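Local structure of FAA hydrolase family protein (Pseudomonas aeruginosa, 6J5Y) at residues 27-32 and 181-186; 94-99 and 191-196; 52-57 and 138-143; 106-111 and 149-154. The protein probably hydrolyses fumarylpyruvate to fumarate and pyruvate, as a manganese-binding member of the FAH superfamily. All coordinates share one frame; numbering follows the deposited sequence.

Contact 1 of 4, residues 27-32 and 181-186; sequences YCVGRN and AETVSY. With PYR (pyruvic acid), chain B.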
loop_
_atom_site.group_PDB
_atom_site.type_symbol
_atom_site.label_atom_id
_atom_site.label_comp_id
_atom_site.label_asym_id
_atom_site.label_seq_id
_atom_site.Cartn_x
_atom_site.Cartn_y
_atom_site.Cartn_z
ATOM N N TYR A 27 4.099 -1.321 -6.511
ATOM C CA TYR A 27 5.313 -1.718 -5.772
ATOM C C TYR A 27 4.946 -1.616 -4.311
ATOM O O TYR A 27 4.184 -0.697 -3.965
ATOM C CB TYR A 27 6.490 -0.810 -6.111
ATOM C CG TYR A 27 7.006 -0.930 -7.523
ATOM C CD1 TYR A 27 7.726 -2.042 -7.924
ATOM C CD2 TYR A 27 6.726 0.038 -8.466
ATOM C CE1 TYR A 27 8.224 -2.159 -9.212
ATOM C CE2 TYR A 27 7.233 -0.054 -9.751
ATOM C CZ TYR A 27 7.962 -1.165 -10.137
ATOM O OH TYR A 27 8.438 -1.243 -11.414
ATOM N N CYS A 28 5.500 -2.511 -3.505
ATOM C CA CYS A 28 5.245 -2.565 -2.057
ATOM C C CYS A 28 6.599 -2.701 -1.377
ATOM O O CYS A 28 7.483 -3.433 -1.922
ATOM C CB CYS A 28 4.318 -3.717 -1.681
ATOM S SG CYS A 28 2.707 -3.697 -2.508
ATOM N N VAL A 29 6.778 -1.981 -0.274
ATOM C CA VAL A 29 8.005 -2.106 0.562
ATOM C C VAL A 29 7.655 -2.965 1.777
ATOM O O VAL A 29 6.652 -2.649 2.478
ATOM C CB VAL A 29 8.596 -0.746 0.978
ATOM C CG1 VAL A 29 9.960 -0.951 1.625
ATOM C CG2 VAL A 29 8.712 0.228 -0.184
ATOM N N GLY A 30 8.436 -4.017 2.006
ATOM C CA GLY A 30 8.276 -4.898 3.172
ATOM C C GLY A 30 9.259 -4.549 4.274
ATOM O O GLY A 30 10.430 -4.174 3.962
ATOM N N ARG A 31 8.785 -4.629 5.514
ATOM C CA ARG A 31 9.568 -4.407 6.762
ATOM C C ARG A 31 10.177 -3.004 6.736
ATOM O O ARG A 31 11.421 -2.884 6.882
ATOM C CB ARG A 31 10.641 -5.496 6.932
ATOM C CG ARG A 31 10.067 -6.858 7.291
ATOM C CD ARG A 31 11.105 -7.968 7.396
ATOM N NE ARG A 31 10.484 -9.231 7.037
ATOM C CZ ARG A 31 11.106 -10.268 6.498
ATOM N NH1 ARG A 31 12.403 -10.218 6.257
ATOM N NH2 ARG A 31 10.418 -11.359 6.202
ATOM N N ASN A 32 9.353 -1.966 6.534
ATOM C CA ASN A 32 9.862 -0.578 6.428
ATOM C C ASN A 32 9.583 0.235 7.692
ATOM O O ASN A 32 9.782 1.440 7.645
ATOM C CB ASN A 32 9.286 0.170 5.222
ATOM C CG ASN A 32 10.245 1.201 4.675
ATOM O OD1 ASN A 32 11.427 1.199 5.021
ATOM N ND2 ASN A 32 9.755 2.044 3.775
ATOM N N ALA A 181 11.470 9.261 -0.299
ATOM C CA ALA A 181 12.575 9.686 -1.191
ATOM C C ALA A 181 13.555 8.534 -1.409
ATOM O O ALA A 181 13.937 8.293 -2.534
ATOM C CB ALA A 181 13.284 10.888 -0.597
ATOM N N GLU A 182 13.973 7.886 -0.331
ATOM C CA GLU A 182 14.833 6.685 -0.379
ATOM C C GLU A 182 14.159 5.542 -1.160
ATOM O O GLU A 182 14.868 4.869 -1.950
ATOM C CB GLU A 182 15.129 6.253 1.047
ATOM C CG GLU A 182 16.205 7.077 1.717
ATOM C CD GLU A 182 16.197 6.922 3.223
ATOM O OE1 GLU A 182 15.123 7.088 3.815
ATOM O OE2 GLU A 182 17.244 6.612 3.789
ATOM N N THR A 183 12.877 5.258 -0.904
ATOM C CA THR A 183 12.172 4.103 -1.537
ATOM C C THR A 183 12.099 4.361 -3.046
ATOM O O THR A 183 12.297 3.427 -3.829
ATOM C CB THR A 183 10.802 3.805 -0.897
ATOM O OG1 THR A 183 9.895 4.878 -1.128
ATOM C CG2 THR A 183 10.874 3.550 0.589
ATOM N N VAL A 184 11.799 5.591 -3.462
ATOM C CA VAL A 184 11.734 5.944 -4.910
ATOM C C VAL A 184 13.126 5.797 -5.541
ATOM O O VAL A 184 13.214 5.156 -6.580
ATOM C CB VAL A 184 11.147 7.352 -5.092
ATOM C CG1 VAL A 184 11.370 7.913 -6.484
ATOM C CG2 VAL A 184 9.678 7.366 -4.703
ATOM N N SER A 185 14.174 6.372 -4.943
ATOM C CA SER A 185 15.573 6.215 -5.410
ATOM C C SER A 185 15.898 4.732 -5.516
ATOM O O SER A 185 16.355 4.315 -6.582
ATOM C CB SER A 185 16.593 6.900 -4.521
ATOM O OG SER A 185 16.546 8.287 -4.741
ATOM N N TYR A 186 15.667 3.957 -4.462
ATOM C CA TYR A 186 16.185 2.557 -4.439
ATOM C C TYR A 186 15.379 1.684 -5.410
ATOM O O TYR A 186 15.975 0.914 -6.159
ATOM C CB TYR A 186 16.302 2.031 -3.010
ATOM C CG TYR A 186 17.204 2.854 -2.125
ATOM C CD1 TYR A 186 18.151 3.719 -2.656
ATOM C CD2 TYR A 186 17.120 2.772 -0.749
ATOM C CE1 TYR A 186 18.983 4.472 -1.846
ATOM C CE2 TYR A 186 17.958 3.504 0.079
ATOM C CZ TYR A 186 18.876 4.377 -0.470
ATOM O OH TYR A 186 19.679 5.137 0.333
HETATM C C PYR B . 5.145 -4.898 5.135
HETATM O O PYR B . 4.393 -3.938 4.868
HETATM O OXT PYR B . 6.018 -4.830 6.032
HETATM C CA PYR B . 5.016 -5.966 4.388
HETATM O O3 PYR B . 4.205 -5.919 3.455
HETATM C CB PYR B . 5.798 -7.236 4.550
#
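Thr183 meets segment 27-32, strand up to Gly30 and loop beyond, through a single atom, its methyl CG2, which lies near both Val29 and Asn32. The closer approach is to the amide of Asn32, whose ND2 stands 3.7 Å from Thr183 CG2; the methyl CG2 of Val29 comes to 4.0 Å from that same Thr183 CG2. Both encounters are van der Waals contacts, and no hydrogen bond links the two segments.

Thr183 OG1 sits between the backbone N and the carbonyl carbon (chi1 66°), where it bonds back to Val180 O one turn earlier in helix 180-190, and this leaves CG2 to face segment 27-32. Asn32 is gripped at both ends of its amide: ND2 gives a hydrogen bond to Thr201 O and OD1 receives one from Trp178 N, so the flat group cannot easily turn. Val29 CG2 meets the helix, and the Val29 side chain also packs on Val199 of strand 198-200, to which the Val29 backbone is bonded through Phe200.

Further along the chain the backbone leaves the strand and serves the ligand. Arg31 N donates to OXT of pyruvate at 2.8 Å, nearly straight at 164°, while Gly30 CA packs against the ligand's CA at 3.6 Å. Lys134 also bonds the ligand.

Chemically, then, the helix side of this junction is apolar and buried, with its polar atoms satisfied by backbone partners, whereas the residue after the strand turns a main-chain N-H to the pyruvate carboxylate. Thr183 packs on Val29, a pocket residue, so helix 180-190 lies behind that part of the pocket.

Contact 2 of 4, residues 94-99 and 191-196; sequences CDIPLE and FELRPG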
loop_
_atom_site.group_PDB
_atom_site.type_symbol
_atom_site.label_atom_id
_atom_site.label_comp_id
_atom_site.label_asym_id
_atom_site.label_seq_id
_atom_site.Cartn_x
_atom_site.Cartn_y
_atom_site.Cartn_z
ATOM N N CYS A 94 15.226 6.353 -13.867
ATOM C CA CYS A 94 16.156 5.280 -13.431
ATOM C C CYS A 94 17.197 5.921 -12.524
ATOM O O CYS A 94 17.607 7.067 -12.850
ATOM C CB CYS A 94 16.902 4.659 -14.608
ATOM S SG CYS A 94 15.807 4.009 -15.894
ATOM N N ASP A 95 17.623 5.219 -11.480
ATOM C CA ASP A 95 18.720 5.680 -10.591
ATOM C C ASP A 95 18.484 7.141 -10.224
ATOM O O ASP A 95 19.408 7.937 -10.400
ATOM C CB ASP A 95 20.089 5.549 -11.273
ATOM C CG ASP A 95 20.508 4.109 -11.509
ATOM O OD1 ASP A 95 19.733 3.209 -11.179
ATOM O OD2 ASP A 95 21.623 3.905 -11.972
ATOM N N ILE A 96 17.298 7.447 -9.696
ATOM C CA ILE A 96 16.870 8.823 -9.342
ATOM C C ILE A 96 17.626 9.240 -8.084
ATOM O O ILE A 96 17.500 8.615 -7.022
ATOM C CB ILE A 96 15.342 8.910 -9.163
ATOM C CG1 ILE A 96 14.591 8.465 -10.426
ATOM C CG2 ILE A 96 14.943 10.309 -8.732
ATOM C CD1 ILE A 96 13.122 8.159 -10.193
ATOM N N PRO A 97 18.395 10.346 -8.165
ATOM C CA PRO A 97 19.056 10.908 -6.983
ATOM C C PRO A 97 18.087 11.197 -5.818
ATOM O O PRO A 97 16.981 11.643 -6.050
ATOM C CB PRO A 97 19.682 12.188 -7.549
ATOM C CG PRO A 97 19.960 11.833 -9.012
ATOM C CD PRO A 97 18.715 11.066 -9.410
ATOM N N LEU A 98 18.527 10.959 -4.587
ATOM C CA LEU A 98 17.720 11.183 -3.350
ATOM C C LEU A 98 17.175 12.610 -3.327
ATOM O O LEU A 98 16.017 12.787 -2.955
ATOM C CB LEU A 98 18.566 10.929 -2.099
ATOM C CG LEU A 98 19.126 9.514 -1.954
ATOM C CD1 LEU A 98 20.037 9.434 -0.737
ATOM C CD2 LEU A 98 18.001 8.493 -1.828
ATOM N N GLU A 99 17.968 13.583 -3.759
ATOM C CA GLU A 99 17.619 15.032 -3.682
ATOM C C GLU A 99 16.427 15.393 -4.583
ATOM O O GLU A 99 15.767 16.386 -4.287
ATOM C CB GLU A 99 18.844 15.871 -4.032
ATOM C CG GLU A 99 19.973 15.732 -3.015
ATOM C CD GLU A 99 20.906 14.574 -3.265
ATOM O OE1 GLU A 99 20.758 13.964 -4.321
ATOM O OE2 GLU A 99 21.793 14.290 -2.402
ATOM N N PHE A 191 14.159 -1.067 -11.345
ATOM C CA PHE A 191 13.067 -0.917 -12.341
ATOM C C PHE A 191 13.064 0.529 -12.834
ATOM O O PHE A 191 13.327 1.449 -12.023
ATOM C CB PHE A 191 11.696 -1.218 -11.722
ATOM C CG PHE A 191 11.611 -2.479 -10.898
ATOM C CD1 PHE A 191 11.383 -3.717 -11.498
ATOM C CD2 PHE A 191 11.764 -2.433 -9.518
ATOM C CE1 PHE A 191 11.308 -4.873 -10.733
ATOM C CE2 PHE A 191 11.692 -3.586 -8.760
ATOM C CZ PHE A 191 11.471 -4.804 -9.368
ATOM N N GLU A 192 12.718 0.755 -14.098
ATOM C CA GLU A 192 12.426 2.128 -14.567
ATOM C C GLU A 192 11.058 2.544 -14.011
ATOM O O GLU A 192 10.049 1.963 -14.394
ATOM C CB GLU A 192 12.425 2.220 -16.090
ATOM C CG GLU A 192 12.216 3.638 -16.563
ATOM C CD GLU A 192 12.155 3.795 -18.066
ATOM O OE1 GLU A 192 12.160 2.764 -18.767
ATOM O OE2 GLU A 192 12.055 4.932 -18.522
ATOM N N LEU A 193 11.000 3.561 -13.156
ATOM C CA LEU A 193 9.686 4.018 -12.657
ATOM C C LEU A 193 9.020 4.794 -13.792
ATOM O O LEU A 193 9.726 5.330 -14.641
ATOM C CB LEU A 193 9.852 4.853 -11.388
ATOM C CG LEU A 193 10.538 4.131 -10.235
ATOM C CD1 LEU A 193 10.547 5.006 -8.991
ATOM C CD2 LEU A 193 9.878 2.786 -9.948
ATOM N N ARG A 194 7.705 4.737 -13.862
ATOM C CA ARG A 194 6.935 5.435 -14.926
ATOM C C ARG A 194 5.721 6.079 -14.287
ATOM O O ARG A 194 5.291 5.665 -13.203
ATOM C CB ARG A 194 6.503 4.437 -16.012
ATOM C CG ARG A 194 7.655 3.802 -16.772
ATOM C CD ARG A 194 8.400 4.778 -17.649
ATOM N NE ARG A 194 7.505 5.257 -18.693
ATOM C CZ ARG A 194 7.515 6.475 -19.215
ATOM N NH1 ARG A 194 8.328 7.407 -18.748
ATOM N NH2 ARG A 194 6.657 6.781 -20.171
ATOM N N PRO A 195 5.094 7.068 -14.968
ATOM C CA PRO A 195 3.876 7.675 -14.453
ATOM C C PRO A 195 2.818 6.577 -14.311
ATOM O O PRO A 195 2.756 5.715 -15.174
ATOM C CB PRO A 195 3.508 8.761 -15.479
ATOM C CG PRO A 195 4.813 9.028 -16.201
ATOM C CD PRO A 195 5.538 7.691 -16.229
ATOM N N GLY A 196 2.051 6.615 -13.215
ATOM C CA GLY A 196 1.004 5.626 -12.918
ATOM C C GLY A 196 1.438 4.631 -11.864
ATOM O O GLY A 196 0.554 3.985 -11.277
#
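Glu192 and Cys94 touch at the surface, where the loop after helix 180-190 passes the one leading into helix 98-101; their CA atoms are 5.0 Å apart. Starting from the glutamate backbone, CB lies 3.8 Å from Cys94 SG. The next atom, Glu192 CG, comes slightly closer to Cys94 SG, at 3.7 Å. Since CG is anti to the backbone N (chi1 -176°) and the chain stays extended beyond it, the carboxylate is carried away from the sulfur: Glu192 CD is already 4.3 Å from Cys94 SG, and the two carboxylate oxygens are farther still. Cys94 SG, anti to its own carbonyl carbon, rests against the two methylene groups.

A second touch lies deeper. The end methyl CD1 of Ile96 reaches CD1 of Leu193 at 4.2 Å, and both side chains also pack on Val184 of helix 180-190, so the two loops share an apolar floor.

Hydrogen bonds to neighbours hold the loops at this spacing: Leu193 forms a backbone pair with Gly93 and Asp95 one with Ser188, while Ile96 O accepts from the hydroxyl OG of Ser185 and Ile96 N is bonded to Ser188 OG.

No hydrogen bond or salt bridge joins segments 94-99 and 191-196 directly. Their contact is a sulfur-to-methylene touch at the rim with a leucine-isoleucine touch beneath, and the directional bonds are those to surrounding residues.

Contact 3 of 4, residues 52-57 and 138-143; sequences FCKPAD and RSAPIG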
loop_
_atom_site.group_PDB
_atom_site.type_symbol
_atom_site.label_atom_id
_atom_site.label_comp_id
_atom_site.label_asym_id
_atom_site.label_seq_id
_atom_site.Cartn_x
_atom_site.Cartn_y
_atom_site.Cartn_z
ATOM N N PHE A 52 8.232 -6.004 -3.265
ATOM C CA PHE A 52 7.359 -6.953 -3.980
ATOM C C PHE A 52 6.305 -6.141 -4.724
ATOM O O PHE A 52 6.364 -4.885 -4.666
ATOM C CB PHE A 52 6.761 -7.979 -3.025
ATOM C CG PHE A 52 5.876 -7.429 -1.934
ATOM C CD1 PHE A 52 6.429 -6.983 -0.738
ATOM C CD2 PHE A 52 4.504 -7.429 -2.072
ATOM C CE1 PHE A 52 5.621 -6.549 0.302
ATOM C CE2 PHE A 52 3.694 -6.952 -1.045
ATOM C CZ PHE A 52 4.262 -6.495 0.133
ATOM N N CYS A 53 5.434 -6.847 -5.432
ATOM C CA CYS A 53 4.458 -6.250 -6.365
ATOM C C CYS A 53 3.092 -6.908 -6.198
ATOM O O CYS A 53 2.983 -8.024 -5.631
ATOM C CB CYS A 53 4.906 -6.354 -7.808
ATOM S SG CYS A 53 6.410 -5.402 -8.169
ATOM N N LYS A 54 2.094 -6.150 -6.612
ATOM C CA LYS A 54 0.716 -6.604 -6.819
ATOM C C LYS A 54 0.345 -6.145 -8.210
ATOM O O LYS A 54 0.891 -5.155 -8.689
ATOM C CB LYS A 54 -0.250 -5.975 -5.811
ATOM C CG LYS A 54 0.057 -6.263 -4.348
ATOM C CD LYS A 54 -0.817 -5.447 -3.431
ATOM C CE LYS A 54 -0.520 -5.694 -1.975
ATOM N NZ LYS A 54 -1.474 -6.669 -1.408
ATOM N N PRO A 55 -0.597 -6.837 -8.865
ATOM C CA PRO A 55 -1.145 -6.328 -10.123
ATOM C C PRO A 55 -1.968 -5.047 -9.880
ATOM O O PRO A 55 -2.616 -4.903 -8.828
ATOM C CB PRO A 55 -1.971 -7.513 -10.649
ATOM C CG PRO A 55 -2.328 -8.308 -9.405
ATOM C CD PRO A 55 -1.155 -8.137 -8.463
ATOM N N ALA A 56 -1.925 -4.132 -10.847
ATOM C CA ALA A 56 -2.747 -2.912 -10.884
ATOM C C ALA A 56 -4.174 -3.293 -10.492
ATOM O O ALA A 56 -4.800 -2.497 -9.787
ATOM C CB ALA A 56 -2.742 -2.288 -12.272
ATOM N N ASP A 57 -4.693 -4.415 -11.008
ATOM C CA ASP A 57 -6.138 -4.754 -10.872
ATOM C C ASP A 57 -6.449 -5.391 -9.517
ATOM O O ASP A 57 -7.620 -5.706 -9.298
ATOM C CB ASP A 57 -6.692 -5.553 -12.053
ATOM C CG ASP A 57 -6.087 -6.901 -12.377
ATOM O OD1 ASP A 57 -5.428 -7.505 -11.512
ATOM O OD2 ASP A 57 -6.325 -7.346 -13.497
ATOM N N ARG A 138 -8.139 -8.254 -5.280
ATOM C CA ARG A 138 -8.661 -7.119 -4.477
ATOM C C ARG A 138 -7.826 -7.004 -3.200
ATOM O O ARG A 138 -8.392 -6.736 -2.134
ATOM C CB ARG A 138 -10.150 -7.348 -4.212
ATOM C CG ARG A 138 -10.990 -7.362 -5.481
ATOM C CD ARG A 138 -12.475 -7.379 -5.177
ATOM N NE ARG A 138 -13.196 -6.943 -6.360
ATOM C CZ ARG A 138 -14.007 -5.885 -6.438
ATOM N NH1 ARG A 138 -14.597 -5.605 -7.591
ATOM N NH2 ARG A 138 -14.255 -5.130 -5.379
ATOM N N SER A 139 -6.513 -7.135 -3.331
ATOM C CA SER A 139 -5.558 -7.187 -2.196
ATOM C C SER A 139 -5.040 -5.792 -1.858
ATOM O O SER A 139 -4.259 -5.702 -0.882
ATOM C CB SER A 139 -4.418 -8.131 -2.471
ATOM O OG SER A 139 -3.628 -7.708 -3.564
ATOM N N ALA A 140 -5.471 -4.743 -2.569
ATOM C CA ALA A 140 -4.960 -3.367 -2.349
ATOM C C ALA A 140 -6.066 -2.330 -2.403
ATOM O O ALA A 140 -6.099 -1.519 -3.324
ATOM C CB ALA A 140 -3.863 -3.023 -3.330
ATOM N N PRO A 141 -6.929 -2.257 -1.365
ATOM C CA PRO A 141 -7.815 -1.106 -1.202
ATOM C C PRO A 141 -7.022 0.198 -1.030
ATOM O O PRO A 141 -5.988 0.214 -0.377
ATOM C CB PRO A 141 -8.613 -1.474 0.061
ATOM C CG PRO A 141 -8.549 -2.999 0.100
ATOM C CD PRO A 141 -7.110 -3.259 -0.297
ATOM N N ILE A 142 -7.540 1.286 -1.578
ATOM C CA ILE A 142 -6.857 2.606 -1.523
ATOM C C ILE A 142 -7.896 3.730 -1.559
ATOM O O ILE A 142 -8.917 3.562 -2.242
ATOM C CB ILE A 142 -5.853 2.706 -2.687
ATOM C CG1 ILE A 142 -4.953 3.926 -2.548
ATOM C CG2 ILE A 142 -6.576 2.694 -4.031
ATOM C CD1 ILE A 142 -3.844 3.961 -3.575
ATOM N N GLY A 143 -7.619 4.828 -0.847
ATOM C CA GLY A 143 -8.480 6.016 -0.812
ATOM C C GLY A 143 -8.223 6.922 -2.009
ATOM O O GLY A 143 -7.363 6.632 -2.843
HETATM O O HOH W 1 -8.317 -8.206 -8.208
#
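With 7.8 Å between their CA atoms, Lys54 and Ser139 are the nearest residues of the two backbones, which leaves the lysine side chain to span the gap between strand 50-54 and the residue just before strand 140-147. Its chain runs extended to CE and then bends (chi4 -98°), bringing NZ to Ser139. Ser139 O accepts from Lys54 NZ at 3.0 Å, with the nitrogen standing well above the carbonyl plane, 61° out of it. The second link, Lys54 NZ to Ser139 OG at 3.2 Å, is weak; that hydroxyl's stronger partner is Phe136 O. Lower down the chain, Lys54 CD packs on the methyl CB of Ala140 at 3.9 Å.

At the outer end a water bridges the backbones, donating to Asp57 O at 2.8 Å and accepting from Arg138 N at 2.9 Å.

The ammonium is also salt-bridged to Asp113 OD1 and bonded to Lys134 O. Asp113 is a manganese ligand and Lys134 bonds pyruvate, which Phe52 on the same strand as Lys54 touches, so Lys54 belongs to the second shell of the active site. Its buried ammonium, ringed by carbonyl oxygens and a carboxylate, is well placed to position Asp113.

Contact 4 of 4, residues 106-111 and 149-154; sequences WGYAVG and SQVGHP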
loop_
_atom_site.group_PDB
_atom_site.type_symbol
_atom_site.label_atom_id
_atom_site.label_comp_id
_atom_site.label_asym_id
_atom_site.label_seq_id
_atom_site.Cartn_x
_atom_site.Cartn_y
_atom_site.Cartn_z
ATOM N N TRP A 106 3.707 12.420 -7.648
ATOM C CA TRP A 106 2.567 13.295 -8.010
ATOM C C TRP A 106 1.601 13.468 -6.829
ATOM O O TRP A 106 0.862 14.494 -6.809
ATOM C CB TRP A 106 1.819 12.720 -9.207
ATOM C CG TRP A 106 0.900 13.737 -9.793
ATOM C CD1 TRP A 106 1.225 14.697 -10.697
ATOM C CD2 TRP A 106 -0.493 13.922 -9.484
ATOM N NE1 TRP A 106 0.128 15.465 -10.983
ATOM C CE2 TRP A 106 -0.937 15.022 -10.245
ATOM C CE3 TRP A 106 -1.402 13.280 -8.645
ATOM C CZ2 TRP A 106 -2.250 15.478 -10.199
ATOM C CZ3 TRP A 106 -2.703 13.731 -8.600
ATOM C CH2 TRP A 106 -3.121 14.810 -9.376
ATOM N N GLY A 107 1.499 12.482 -5.938
ATOM C CA GLY A 107 0.449 12.492 -4.900
ATOM C C GLY A 107 0.555 11.333 -3.934
ATOM O O GLY A 107 1.473 10.487 -4.108
ATOM N N TYR A 108 -0.338 11.310 -2.940
ATOM C CA TYR A 108 -0.324 10.376 -1.783
ATOM C C TYR A 108 -1.760 9.924 -1.488
ATOM O O TYR A 108 -2.725 10.641 -1.828
ATOM C CB TYR A 108 0.333 11.032 -0.563
ATOM C CG TYR A 108 1.754 11.486 -0.755
ATOM C CD1 TYR A 108 2.036 12.719 -1.323
ATOM C CD2 TYR A 108 2.833 10.712 -0.335
ATOM C CE1 TYR A 108 3.331 13.164 -1.501
ATOM C CE2 TYR A 108 4.140 11.144 -0.519
ATOM C CZ TYR A 108 4.395 12.379 -1.092
ATOM O OH TYR A 108 5.681 12.823 -1.323
ATOM N N ALA A 109 -1.922 8.696 -0.981
ATOM C CA ALA A 109 -3.236 8.152 -0.580
ATOM C C ALA A 109 -3.047 7.179 0.589
ATOM O O ALA A 109 -1.915 6.766 0.852
ATOM C CB ALA A 109 -3.891 7.512 -1.775
ATOM N N VAL A 110 -4.123 6.882 1.304
ATOM C CA VAL A 110 -4.171 5.817 2.341
ATOM C C VAL A 110 -4.386 4.476 1.633
ATOM O O VAL A 110 -5.302 4.407 0.817
ATOM C CB VAL A 110 -5.310 6.074 3.341
ATOM C CG1 VAL A 110 -5.256 5.077 4.492
ATOM C CG2 VAL A 110 -5.308 7.517 3.826
ATOM N N GLY A 111 -3.597 3.450 1.962
ATOM C CA GLY A 111 -3.754 2.119 1.371
ATOM C C GLY A 111 -3.751 1.015 2.404
ATOM O O GLY A 111 -3.247 1.230 3.506
ATOM N N SER A 149 0.650 18.944 -5.069
ATOM C CA SER A 149 0.296 20.369 -5.329
ATOM C C SER A 149 -0.595 20.875 -4.191
ATOM O O SER A 149 -0.469 22.057 -3.846
ATOM C CB SER A 149 -0.349 20.561 -6.684
ATOM O OG SER A 149 -1.703 20.121 -6.661
ATOM N N GLN A 150 -1.436 20.015 -3.600
ATOM C CA GLN A 150 -2.251 20.354 -2.400
ATOM C C GLN A 150 -1.420 20.125 -1.130
ATOM O O GLN A 150 -1.229 21.103 -0.388
ATOM C CB GLN A 150 -3.555 19.561 -2.318
ATOM C CG GLN A 150 -4.599 19.957 -3.363
ATOM C CD GLN A 150 -5.768 18.991 -3.429
ATOM O OE1 GLN A 150 -6.406 18.819 -4.469
ATOM N NE2 GLN A 150 -6.040 18.316 -2.322
ATOM N N VAL A 151 -0.914 18.909 -0.909
ATOM C CA VAL A 151 -0.471 18.409 0.431
ATOM C C VAL A 151 1.058 18.420 0.557
ATOM O O VAL A 151 1.566 18.016 1.646
ATOM C CB VAL A 151 -1.028 16.998 0.709
ATOM C CG1 VAL A 151 -2.555 16.962 0.704
ATOM C CG2 VAL A 151 -0.463 15.971 -0.269
ATOM N N GLY A 152 1.773 18.846 -0.487
ATOM C CA GLY A 152 3.248 18.837 -0.540
ATOM C C GLY A 152 3.817 17.428 -0.465
ATOM O O GLY A 152 3.176 16.491 -0.971
ATOM N N HIS A 153 4.992 17.272 0.147
ATOM C CA HIS A 153 5.641 15.955 0.361
ATOM C C HIS A 153 5.857 15.798 1.853
ATOM O O HIS A 153 6.916 16.135 2.370
ATOM C CB HIS A 153 6.922 15.826 -0.465
ATOM C CG HIS A 153 6.717 16.096 -1.920
ATOM N ND1 HIS A 153 6.173 15.142 -2.781
ATOM C CD2 HIS A 153 6.967 17.194 -2.670
ATOM C CE1 HIS A 153 6.101 15.652 -4.001
ATOM N NE2 HIS A 153 6.606 16.897 -3.966
ATOM N N PRO A 154 4.859 15.266 2.581
ATOM C CA PRO A 154 4.927 15.194 4.037
ATOM C C PRO A 154 5.985 14.170 4.473
ATOM O O PRO A 154 6.067 13.106 3.878
ATOM C CB PRO A 154 3.512 14.754 4.440
ATOM C CG PRO A 154 3.042 13.962 3.254
ATOM C CD PRO A 154 3.641 14.647 2.045
HETATM O O HOH W 2 0.657 17.215 -7.533
#
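The one direct hydrogen bond of this contact runs between Tyr108 OH and His153 ND1, 2.8 Å apart, and either could be the donor. Each partner lies in the plane of the other's ring, at its edge. The two planes are turned 70° apart and the rings meet rim to rim, neither lying over the other. With CG anti to the carbonyl carbon (chi1 -54°), next to the backbone N, the His153 ring is directed so that ND1 meets the phenol oxygen.

Among apolar interactions the clearest is a CH-pi contact. Pro154 CD sits over one face of the Tyr108 ring, 4.1 Å from its centroid and 19° off the normal, displaced toward the rim. Val151 adds its CG2 methyl, which is 4.2 Å from Tyr108 CD1 and approaches the ring obliquely. The phenol thus has proline over one face, histidine at one edge and valine at a slant.

Polar backbone atoms behave in two ways. Gly152 O lies 3.4 Å from Tyr108 CE1 and is buried without a hydrogen-bonding partner in the model. Away from the phenol, a water donates to Trp106 O at 2.8 Å and accepts from Ser149 N at 3.0 Å.

Strand 105-116 starts here with a classic beta bulge, Trp106 and Gly107 both facing Ala88 of strand 79-89. On its other side it pairs with strand 140-147, which runs on into helix 148-151; Gly152, with positive phi, ends that helix and turns the chain back so that Pro154 comes over a face of Tyr108 and His153 to its edge.

Overall arrangement
Contacts 1, 3 and 4 all reach the same mixed sheet: strands 26-30 and 50-54 are neighbours in it, and so are 105-116 and 140-147. Contact 3 lies nearest the chain's centre, about 7 Å from it, with the centres of contacts 1 and 4 about 16 and 18 Å from its own. Contact 2 lies farther out and touches contact 1, their centres about 11 Å apart, where helix 180-190 meets the loop before helix 98-101. Along the chain the first segments come in the order 1, 3, 2, 4 and the second ones 3, 4, 1, 2. Contacts 1 and 3 both border the manganese-pyruvate site, whereas 2 and 4 join more peripheral parts of the fold.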